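Local coordinates for protein 11R-lipoxygenase (Gersemia fruticosa, PDB 3VF1) that probably inserts molecular oxygen into polyunsaturated fatty acids at a non-heme iron centre, under calcium control, at residues A[261-273]-A[481-493]. Numbering follows the deposited sequence.
Sequences FLNGSNPEVIRRC and QRGVDGLRKFYYK. With FRU (beta-D-fructofuranose), chain C; GLC (alpha-D-glucopyranose), chain B.
Arg482 pushes its guanidinium into loop 267-270, where NH1 and NH2 reach the main-chain oxygens of Pro267 and Ile270. NH2 donates to Pro267 O (2.9 Å) in the carbonyl plane, while NH1 makes a short but bent, weak bond to Ile270 O (2.7 Å). The bend at chi3 (-75°) turns the group into that loop; Glu268 O lies over one face and Val484 CG2 over the other. Glu268 OE1 hydrogen-bonds Thr391 OG1, next in sequence to the iron ligand His392. Nearby, Arg272 N donates almost straight to Arg482 O (2.9 Å), tying edge strand 271-272 to the Schellman end of helix 475-481.

At the other end, the Asn263 amide bonds the backbone at the start of helix 491-514, with Phe490 at the N-cap: ND2 reaches Lys489 O (3.1 Å) within its own plane, and OD1 takes weak bonds from Tyr491 N and Tyr492 N. Between the polar ends, Leu262 CD2 sits 3.8 Å above the centroid of the Phe490 ring, and Pro267 CG is centred over the Tyr492 ring in a second CH-pi contact, 3.6 Å from its centroid. Lys493, whose NZ bonds Leu487 O, also reaches the bound fructose. By bridging two carbonyl oxygens, Arg482 probably holds the shape of loop 267-270.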
loop_
_atom_site.group_PDB
_atom_site.type_symbol
_atom_site.label_atom_id
_atom_site.label_comp_id
_atom_site.label_asym_id
_atom_site.label_seq_id
_atom_site.Cartn_x
_atom_site.Cartn_y
_atom_site.Cartn_z
ATOM N N PHE A 261 7.731 -8.296 16.431
ATOM C CA PHE A 261 8.637 -8.233 15.289
ATOM C C PHE A 261 8.213 -9.225 14.212
ATOM O O PHE A 261 8.767 -9.236 13.114
ATOM C CB PHE A 261 10.075 -8.509 15.733
ATOM C CG PHE A 261 10.673 -7.408 16.562
ATOM C CD1 PHE A 261 10.406 -7.320 17.919
ATOM C CD2 PHE A 261 11.496 -6.459 15.983
ATOM C CE1 PHE A 261 10.951 -6.304 18.683
ATOM C CE2 PHE A 261 12.044 -5.441 16.742
ATOM C CZ PHE A 261 11.772 -5.365 18.093
ATOM N N LEU A 262 7.224 -10.054 14.533
ATOM C CA LEU A 262 6.692 -11.027 13.589
ATOM C C LEU A 262 5.266 -10.674 13.177
ATOM O O LEU A 262 4.914 -10.747 12.004
ATOM C CB LEU A 262 6.690 -12.424 14.212
ATOM C CG LEU A 262 8.037 -13.019 14.619
ATOM C CD1 LEU A 262 7.823 -14.387 15.246
ATOM C CD2 LEU A 262 8.973 -13.114 13.429
ATOM N N ASN A 263 4.449 -10.291 14.153
ATOM C CA ASN A 263 3.020 -10.119 13.930
ATOM C C ASN A 263 2.538 -8.719 14.288
ATOM O O ASN A 263 1.359 -8.512 14.571
ATOM C CB ASN A 263 2.247 -11.160 14.739
ATOM C CG ASN A 263 2.705 -12.577 14.446
ATOM O OD1 ASN A 263 2.941 -12.939 13.293
ATOM N ND2 ASN A 263 2.842 -13.383 15.494
ATOM N N GLY A 264 3.457 -7.760 14.277
ATOM C CA GLY A 264 3.102 -6.370 14.483
ATOM C C GLY A 264 2.800 -5.701 13.158
ATOM O O GLY A 264 1.979 -6.188 12.385
ATOM N N SER A 265 3.476 -4.590 12.888
ATOM C CA SER A 265 3.284 -3.865 11.638
ATOM C C SER A 265 4.535 -3.874 10.765
ATOM O O SER A 265 4.532 -3.316 9.669
ATOM C CB SER A 265 2.870 -2.423 11.927
ATOM O OG SER A 265 1.623 -2.380 12.598
ATOM N N ASN A 266 5.600 -4.510 11.247
ATOM C CA ASN A 266 6.870 -4.513 10.529
ATOM C C ASN A 266 7.633 -5.825 10.692
ATOM O O ASN A 266 8.522 -5.929 11.537
ATOM C CB ASN A 266 7.738 -3.351 11.007
ATOM C CG ASN A 266 9.051 -3.260 10.259
ATOM O OD1 ASN A 266 9.203 -3.831 9.177
ATOM N ND2 ASN A 266 10.008 -2.538 10.827
ATOM N N PRO A 267 7.285 -6.833 9.876
ATOM C CA PRO A 267 7.918 -8.154 9.910
ATOM C C PRO A 267 9.034 -8.303 8.876
ATOM O O PRO A 267 9.264 -9.409 8.390
ATOM C CB PRO A 267 6.758 -9.080 9.560
ATOM C CG PRO A 267 5.945 -8.274 8.588
ATOM C CD PRO A 267 6.119 -6.817 8.975
ATOM N N GLU A 268 9.721 -7.210 8.554
ATOM C CA GLU A 268 10.696 -7.213 7.466
ATOM C C GLU A 268 12.154 -7.256 7.922
ATOM O O GLU A 268 13.056 -7.344 7.090
ATOM C CB GLU A 268 10.501 -5.971 6.593
ATOM C CG GLU A 268 9.275 -6.016 5.698
ATOM C CD GLU A 268 9.294 -4.922 4.644
ATOM O OE1 GLU A 268 9.941 -3.876 4.881
ATOM O OE2 GLU A 268 8.673 -5.112 3.575
ATOM N N VAL A 269 12.393 -7.194 9.227
ATOM C CA VAL A 269 13.752 -6.995 9.725
ATOM C C VAL A 269 14.388 -8.248 10.323
ATOM O O VAL A 269 15.522 -8.587 9.990
ATOM C CB VAL A 269 13.795 -5.865 10.770
ATOM C CG1 VAL A 269 15.226 -5.623 11.226
ATOM C CG2 VAL A 269 13.199 -4.590 10.191
ATOM N N ILE A 270 13.670 -8.931 11.206
ATOM C CA ILE A 270 14.243 -10.068 11.918
ATOM C C ILE A 270 14.682 -11.166 10.954
ATOM O O ILE A 270 14.029 -11.413 9.941
ATOM C CB ILE A 270 13.257 -10.654 12.945
ATOM C CG1 ILE A 270 13.969 -11.671 13.838
ATOM C CG2 ILE A 270 12.068 -11.298 12.241
ATOM C CD1 ILE A 270 13.197 -12.026 15.093
ATOM N N ARG A 271 15.794 -11.820 11.274
ATOM C CA ARG A 271 16.302 -12.907 10.447
ATOM C C ARG A 271 17.190 -13.848 11.250
ATOM O O ARG A 271 17.760 -13.461 12.268
ATOM C CB ARG A 271 17.091 -12.350 9.263
ATOM C CG ARG A 271 18.397 -11.676 9.641
ATOM C CD ARG A 271 19.084 -11.117 8.414
ATOM N NE ARG A 271 19.281 -12.150 7.401
ATOM C CZ ARG A 271 19.344 -11.924 6.091
ATOM N NH1 ARG A 271 19.224 -10.693 5.609
ATOM N NH2 ARG A 271 19.523 -12.939 5.256
ATOM N N ARG A 272 17.302 -15.089 10.785
ATOM C CA ARG A 272 18.145 -16.075 11.447
ATOM C C ARG A 272 19.590 -15.594 11.494
ATOM O O ARG A 272 20.079 -14.976 10.553
ATOM C CB ARG A 272 18.065 -17.424 10.730
ATOM C CG ARG A 272 19.054 -18.451 11.256
ATOM C CD ARG A 272 18.896 -19.800 10.570
ATOM N NE ARG A 272 19.933 -20.739 10.993
ATOM C CZ ARG A 272 19.961 -22.029 10.672
ATOM N NH1 ARG A 272 19.003 -22.555 9.918
ATOM N NH2 ARG A 272 20.949 -22.799 11.109
ATOM N N CYS A 273 20.263 -15.883 12.604
ATOM C CA CYS A 273 21.646 -15.470 12.799
ATOM C C CYS A 273 22.517 -16.681 13.101
ATOM O O CYS A 273 22.424 -17.271 14.177
ATOM C CB CYS A 273 21.742 -14.461 13.942
ATOM S SG CYS A 273 23.414 -13.858 14.264
ATOM N N GLN A 481 15.444 -16.784 2.502
ATOM C CA GLN A 481 16.843 -16.414 2.686
ATOM C C GLN A 481 17.055 -15.785 4.062
ATOM O O GLN A 481 18.175 -15.739 4.566
ATOM C CB GLN A 481 17.310 -15.471 1.570
ATOM C CG GLN A 481 16.767 -14.051 1.659
ATOM C CD GLN A 481 17.773 -13.065 2.229
ATOM O OE1 GLN A 481 18.932 -13.408 2.469
ATOM N NE2 GLN A 481 17.334 -11.829 2.442
ATOM N N ARG A 482 15.970 -15.307 4.667
ATOM C CA ARG A 482 16.024 -14.783 6.029
ATOM C C ARG A 482 15.907 -15.903 7.060
ATOM O O ARG A 482 16.149 -15.690 8.246
ATOM C CB ARG A 482 14.917 -13.753 6.257
ATOM C CG ARG A 482 15.179 -12.402 5.614
ATOM C CD ARG A 482 14.408 -11.308 6.328
ATOM N NE ARG A 482 12.983 -11.336 6.011
ATOM C CZ ARG A 482 12.011 -10.985 6.850
ATOM N NH1 ARG A 482 12.289 -10.580 8.081
ATOM N NH2 ARG A 482 10.747 -11.044 6.456
ATOM N N GLY A 483 15.535 -17.095 6.606
ATOM C CA GLY A 483 15.441 -18.252 7.479
ATOM C C GLY A 483 14.318 -18.148 8.494
ATOM O O GLY A 483 14.399 -18.732 9.573
ATOM N N VAL A 484 13.262 -17.418 8.146
ATOM C CA VAL A 484 12.149 -17.194 9.065
ATOM C C VAL A 484 10.844 -17.821 8.578
ATOM O O VAL A 484 9.815 -17.718 9.246
ATOM C CB VAL A 484 11.899 -15.691 9.293
ATOM C CG1 VAL A 484 13.114 -15.039 9.931
ATOM C CG2 VAL A 484 11.537 -15.003 7.983
ATOM N N ASP A 485 10.882 -18.474 7.422
ATOM C CA ASP A 485 9.665 -19.015 6.825
ATOM C C ASP A 485 9.185 -20.291 7.520
ATOM O O ASP A 485 8.093 -20.780 7.235
ATOM C CB ASP A 485 9.870 -19.274 5.329
ATOM C CG ASP A 485 10.930 -20.323 5.053
ATOM O OD1 ASP A 485 11.748 -20.603 5.957
ATOM O OD2 ASP A 485 10.951 -20.863 3.926
ATOM N N GLY A 486 9.994 -20.823 8.432
ATOM C CA GLY A 486 9.640 -22.037 9.147
ATOM C C GLY A 486 9.059 -21.801 10.531
ATOM O O GLY A 486 8.626 -22.745 11.192
ATOM N N LEU A 487 9.043 -20.546 10.971
ATOM C CA LEU A 487 8.549 -20.205 12.302
ATOM C C LEU A 487 7.052 -20.485 12.445
ATOM O O LEU A 487 6.238 -19.954 11.696
ATOM C CB LEU A 487 8.847 -18.737 12.612
ATOM C CG LEU A 487 10.332 -18.374 12.704
ATOM C CD1 LEU A 487 10.507 -16.885 12.970
ATOM C CD2 LEU A 487 11.025 -19.194 13.784
ATOM N N ARG A 488 6.706 -21.314 13.427
ATOM C CA ARG A 488 5.329 -21.768 13.621
ATOM C C ARG A 488 4.361 -20.645 13.992
ATOM O O ARG A 488 3.206 -20.653 13.564
ATOM C CB ARG A 488 5.281 -22.848 14.704
ATOM C CG ARG A 488 6.024 -24.126 14.352
ATOM C CD ARG A 488 5.215 -25.002 13.412
ATOM N NE ARG A 488 5.871 -26.283 13.160
ATOM C CZ ARG A 488 5.375 -27.245 12.387
ATOM N NH1 ARG A 488 4.208 -27.082 11.779
ATOM N NH2 ARG A 488 6.050 -28.374 12.221
ATOM N N LYS A 489 4.823 -19.686 14.790
ATOM C CA LYS A 489 3.947 -18.626 15.287
ATOM C C LYS A 489 4.233 -17.292 14.599
ATOM O O LYS A 489 4.065 -16.225 15.187
ATOM C CB LYS A 489 4.073 -18.504 16.808
ATOM C CG LYS A 489 3.797 -19.818 17.530
ATOM C CD LYS A 489 3.883 -19.691 19.040
ATOM C CE LYS A 489 2.581 -19.184 19.634
ATOM N NZ LYS A 489 2.582 -19.268 21.120
ATOM N N PHE A 490 4.664 -17.376 13.344
ATOM C CA PHE A 490 4.870 -16.209 12.498
ATOM C C PHE A 490 3.642 -16.087 11.597
ATOM O O PHE A 490 3.660 -16.499 10.438
ATOM C CB PHE A 490 6.139 -16.402 11.668
ATOM C CG PHE A 490 6.612 -15.162 10.952
ATOM C CD1 PHE A 490 5.923 -13.963 11.041
ATOM C CD2 PHE A 490 7.762 -15.207 10.182
ATOM C CE1 PHE A 490 6.381 -12.838 10.373
ATOM C CE2 PHE A 490 8.216 -14.090 9.516
ATOM C CZ PHE A 490 7.527 -12.905 9.611
ATOM N N TYR A 491 2.571 -15.524 12.144
ATOM C CA TYR A 491 1.265 -15.556 11.494
ATOM C C TYR A 491 1.212 -14.732 10.212
ATOM O O TYR A 491 0.527 -15.107 9.264
ATOM C CB TYR A 491 0.187 -15.093 12.474
ATOM C CG TYR A 491 0.149 -15.923 13.735
ATOM C CD1 TYR A 491 0.251 -17.306 13.680
ATOM C CD2 TYR A 491 0.035 -15.325 14.984
ATOM C CE1 TYR A 491 0.224 -18.072 14.826
ATOM C CE2 TYR A 491 0.011 -16.084 16.139
ATOM C CZ TYR A 491 0.105 -17.457 16.053
ATOM O OH TYR A 491 0.081 -18.221 17.196
ATOM N N TYR A 492 1.925 -13.611 10.180
ATOM C CA TYR A 492 2.016 -12.823 8.958
ATOM C C TYR A 492 2.563 -13.676 7.820
ATOM O O TYR A 492 2.073 -13.616 6.698
ATOM C CB TYR A 492 2.927 -11.612 9.148
ATOM C CG TYR A 492 3.477 -11.091 7.838
ATOM C CD1 TYR A 492 4.665 -11.586 7.320
ATOM C CD2 TYR A 492 2.797 -10.122 7.107
ATOM C CE1 TYR A 492 5.170 -11.127 6.120
ATOM C CE2 TYR A 492 3.296 -9.655 5.903
ATOM C CZ TYR A 492 4.483 -10.162 5.416
ATOM O OH TYR A 492 4.985 -9.703 4.220
ATOM N N LYS A 493 3.589 -14.464 8.118
ATOM C CA LYS A 493 4.249 -15.282 7.106
ATOM C C LYS A 493 3.309 -16.342 6.545
ATOM O O LYS A 493 3.247 -16.544 5.335
ATOM C CB LYS A 493 5.502 -15.938 7.691
ATOM C CG LYS A 493 6.126 -17.006 6.803
ATOM C CD LYS A 493 5.658 -18.406 7.171
ATOM C CE LYS A 493 6.127 -18.805 8.562
ATOM N NZ LYS A 493 5.741 -20.195 8.920
HETATM C C1 FRU C . 4.192 -21.674 4.933
HETATM C C2 FRU C . 4.599 -22.946 5.664
HETATM C C3 FRU C . 3.430 -23.910 5.797
HETATM C C4 FRU C . 3.586 -24.484 7.189
HETATM C C5 FRU C . 4.340 -23.402 7.947
HETATM C C6 FRU C . 5.298 -24.027 8.952
HETATM O O1 FRU C . 3.145 -21.041 5.632
HETATM O O2 FRU C . 5.621 -23.605 4.950
HETATM O O3 FRU C . 3.477 -24.925 4.820
HETATM O O4 FRU C . 2.350 -24.781 7.792
HETATM O O5 FRU C . 5.030 -22.629 6.978
HETATM O O6 FRU C . 5.334 -23.277 10.144
HETATM C C1 GLC B . 6.906 -23.107 5.245
HETATM C C2 GLC B . 7.767 -23.185 3.989
HETATM C C3 GLC B . 7.987 -24.634 3.579
HETATM C C4 GLC B . 8.538 -25.421 4.760
HETATM C C5 GLC B . 7.653 -25.238 5.988
HETATM C C6 GLC B . 8.271 -25.952 7.186
HETATM O O2 GLC B . 7.143 -22.485 2.936
HETATM O O3 GLC B . 8.887 -24.700 2.495
HETATM O O4 GLC B . 8.610 -26.789 4.430
HETATM O O5 GLC B . 7.499 -23.864 6.284
HETATM O O6 GLC B . 7.278 -26.273 8.136
#